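Local coordinates for replication initiation and membrane attachment protein (Geobacillus stearothermophilus 10, PDB 5WTN), which forms a tetramer and a complex with a primosomal re-initiation protein, and probably acts in primosome assembly for DNA replication, at residues A[206-209]-A[210-214]. Residues are numbered along the deposited sequence; the frame is centred on the assembly and turned at random.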
ATOM      1  N   PHE A 206       9.527  37.578  14.035  1.00 34.57           N
ATOM      2  CA  PHE A 206       9.613  38.809  13.255  1.00 35.54           C
ATOM      3  C   PHE A 206       8.828  39.944  13.908  1.00 35.96           C
ATOM      4  O   PHE A 206       7.687  39.737  14.335  1.00 38.19           O
ATOM      5  CB  PHE A 206       9.045  38.565  11.850  1.00 35.04           C
ATOM      6  CG  PHE A 206       9.063  39.782  10.968  1.00 29.51           C
ATOM      7  CD1 PHE A 206      10.238  40.182  10.345  1.00 27.70           C
ATOM      8  CD2 PHE A 206       7.914  40.524  10.759  1.00 28.53           C
ATOM      9  CE1 PHE A 206      10.266  41.291   9.535  1.00 28.60           C
ATOM     10  CE2 PHE A 206       7.939  41.647   9.948  1.00 29.96           C
ATOM     11  CZ  PHE A 206       9.116  42.031   9.338  1.00 31.12           C
ATOM     12  N   ASP A 207       9.377  41.157  13.922  1.00 30.26           N
ATOM     13  CA  ASP A 207       8.681  42.209  14.645  1.00 34.50           C
ATOM     14  C   ASP A 207       7.714  42.930  13.724  1.00 33.24           C
ATOM     15  O   ASP A 207       8.091  43.852  13.013  1.00 34.23           O
ATOM     16  CB  ASP A 207       9.719  43.208  15.161  1.00 37.23           C
ATOM     17  CG  ASP A 207       9.116  44.317  16.022  1.00 45.14           C
ATOM     18  OD1 ASP A 207       9.911  45.040  16.666  1.00 50.91           O
ATOM     19  OD2 ASP A 207       7.869  44.478  16.067  1.00 46.35           O
ATOM     20  N   PHE A 208       6.438  42.601  13.845  1.00 32.48           N
ATOM     21  CA  PHE A 208       5.444  43.201  12.979  1.00 35.12           C
ATOM     22  C   PHE A 208       5.071  44.601  13.437  1.00 40.32           C
ATOM     23  O   PHE A 208       4.707  45.446  12.625  1.00 42.28           O
ATOM     24  CB  PHE A 208       4.192  42.344  12.917  1.00 32.36           C
ATOM     25  CG  PHE A 208       4.333  41.120  12.068  1.00 35.48           C
ATOM     26  CD1 PHE A 208       4.050  41.165  10.712  1.00 35.91           C
ATOM     27  CD2 PHE A 208       4.715  39.914  12.628  1.00 35.01           C
ATOM     28  CE1 PHE A 208       4.161  40.039   9.935  1.00 34.44           C
ATOM     29  CE2 PHE A 208       4.820  38.778  11.855  1.00 36.24           C
ATOM     30  CZ  PHE A 208       4.551  38.838  10.508  1.00 35.94           C
ATOM     31  N   GLU A 209       5.134  44.833  14.744  1.00 42.93           N
ATOM     32  CA  GLU A 209       4.793  46.134  15.300  1.00 47.22           C
ATOM     33  C   GLU A 209       5.637  47.215  14.611  1.00 48.39           C
ATOM     34  O   GLU A 209       5.100  48.186  14.060  1.00 48.63           O
ATOM     35  CB  GLU A 209       5.028  46.139  16.811  1.00 53.27           C
ATOM     36  CG  GLU A 209       4.377  47.305  17.566  1.00 60.02           C
ATOM     37  CD  GLU A 209       5.201  47.757  18.768  1.00 68.84           C
ATOM     38  OE1 GLU A 209       6.024  46.952  19.262  1.00 71.98           O
ATOM     39  OE2 GLU A 209       5.034  48.918  19.211  1.00 69.57           O
ATOM     40  N   LEU A 210       6.954  47.025  14.621  1.00 43.82           N
ATOM     41  CA  LEU A 210       7.865  47.951  13.964  1.00 39.61           C
ATOM     42  C   LEU A 210       7.606  47.990  12.460  1.00 45.44           C
ATOM     43  O   LEU A 210       7.504  49.065  11.861  1.00 45.21           O
ATOM     44  CB  LEU A 210       9.305  47.536  14.229  1.00 37.51           C
ATOM     45  CG  LEU A 210      10.332  48.519  13.687  1.00 44.24           C
ATOM     46  CD1 LEU A 210      10.195  49.838  14.424  1.00 45.16           C
ATOM     47  CD2 LEU A 210      11.748  47.968  13.801  1.00 45.52           C
ATOM     48  N   PHE A 211       7.495  46.803  11.867  1.00 45.06           N
ATOM     49  CA  PHE A 211       7.302  46.633  10.430  1.00 39.60           C
ATOM     50  C   PHE A 211       6.120  47.437   9.908  1.00 41.09           C
ATOM     51  O   PHE A 211       6.247  48.173   8.934  1.00 42.08           O
ATOM     52  CB  PHE A 211       7.116  45.148  10.124  1.00 36.95           C
ATOM     53  CG  PHE A 211       6.694  44.862   8.719  1.00 39.62           C
ATOM     54  CD1 PHE A 211       5.351  44.731   8.390  1.00 41.27           C
ATOM     55  CD2 PHE A 211       7.638  44.711   7.714  1.00 39.37           C
ATOM     56  CE1 PHE A 211       4.961  44.467   7.076  1.00 41.08           C
ATOM     57  CE2 PHE A 211       7.249  44.450   6.403  1.00 36.33           C
ATOM     58  CZ  PHE A 211       5.912  44.330   6.087  1.00 34.37           C
ATOM     59  N   PHE A 212       4.973  47.291  10.561  1.00 45.49           N
ATOM     60  CA  PHE A 212       3.753  47.975  10.144  1.00 43.64           C
ATOM     61  C   PHE A 212       3.823  49.466  10.403  1.00 44.64           C
ATOM     62  O   PHE A 212       3.108  50.242   9.768  1.00 49.10           O
ATOM     63  CB  PHE A 212       2.536  47.397  10.854  1.00 41.87           C
ATOM     64  CG  PHE A 212       2.098  46.071  10.315  1.00 47.89           C
ATOM     65  CD1 PHE A 212       1.766  45.934   8.974  1.00 50.41           C
ATOM     66  CD2 PHE A 212       2.006  44.958  11.146  1.00 45.31           C
ATOM     67  CE1 PHE A 212       1.359  44.706   8.466  1.00 49.44           C
ATOM     68  CE2 PHE A 212       1.597  43.729  10.652  1.00 43.53           C
ATOM     69  CZ  PHE A 212       1.274  43.603   9.312  1.00 49.99           C
ATOM     70  N   ALA A 213       4.670  49.865  11.342  1.00 40.33           N
ATOM     71  CA  ALA A 213       4.866  51.278  11.604  1.00 44.76           C
ATOM     72  C   ALA A 213       5.529  51.904  10.378  1.00 52.72           C
ATOM     73  O   ALA A 213       5.168  53.007   9.945  1.00 53.29           O
ATOM     74  CB  ALA A 213       5.719  51.472  12.837  1.00 43.38           C
ATOM     75  N   GLY A 214       6.500  51.182   9.823  1.00 50.58           N
ATOM     76  CA  GLY A 214       7.170  51.597   8.610  1.00 47.95           C
ATOM     77  C   GLY A 214       6.205  51.745   7.451  1.00 50.54           C
ATOM     78  O   GLY A 214       6.225  52.758   6.756  1.00 55.16           O
TER
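D207 caps the first turn of helix 208-217 with its own carboxylate: L210 N donates to D207 OD2 over 3.1 Å, arriving from above the carboxylate plane. The bond is nearly straight, at 173°. With CG anti to the backbone N (chi1 -176°), the carboxylate lies on the carbonyl side of D207, where L210 N can reach it, and OD1 also lies against L210 CB. Backbone bonds then take over. F211 N reaches D207 O at 3.2 Å. F212 N reaches F208 O at 2.8 Å, and A213 N donates to E209 O. This is a helix N-cap, here starting a helix in the mainly helical C-terminal part of the chain, where helices 227-240 and 244-254 pack against it.

Four phenylalanines supply the apolar contacts. The edge of F206, which precedes the cap, is turned toward the face of F211 in an offset edge-to-face pair, with planes at 66°. F206 CZ comes to 3.5 Å from F211 CD2. I233 touches both side chains, while M247 and V251 reach F211 from helix 244-254. One turn apart, F208 and F212 run alongside each other in the same direction, their near-parallel rings displaced so that little of one covers the other. F208 CD1 meets F212 CE2 at 3.5 Å. F208 also makes a cation-pi contact with K230, and F212 touches R222 and V225 of the following loop.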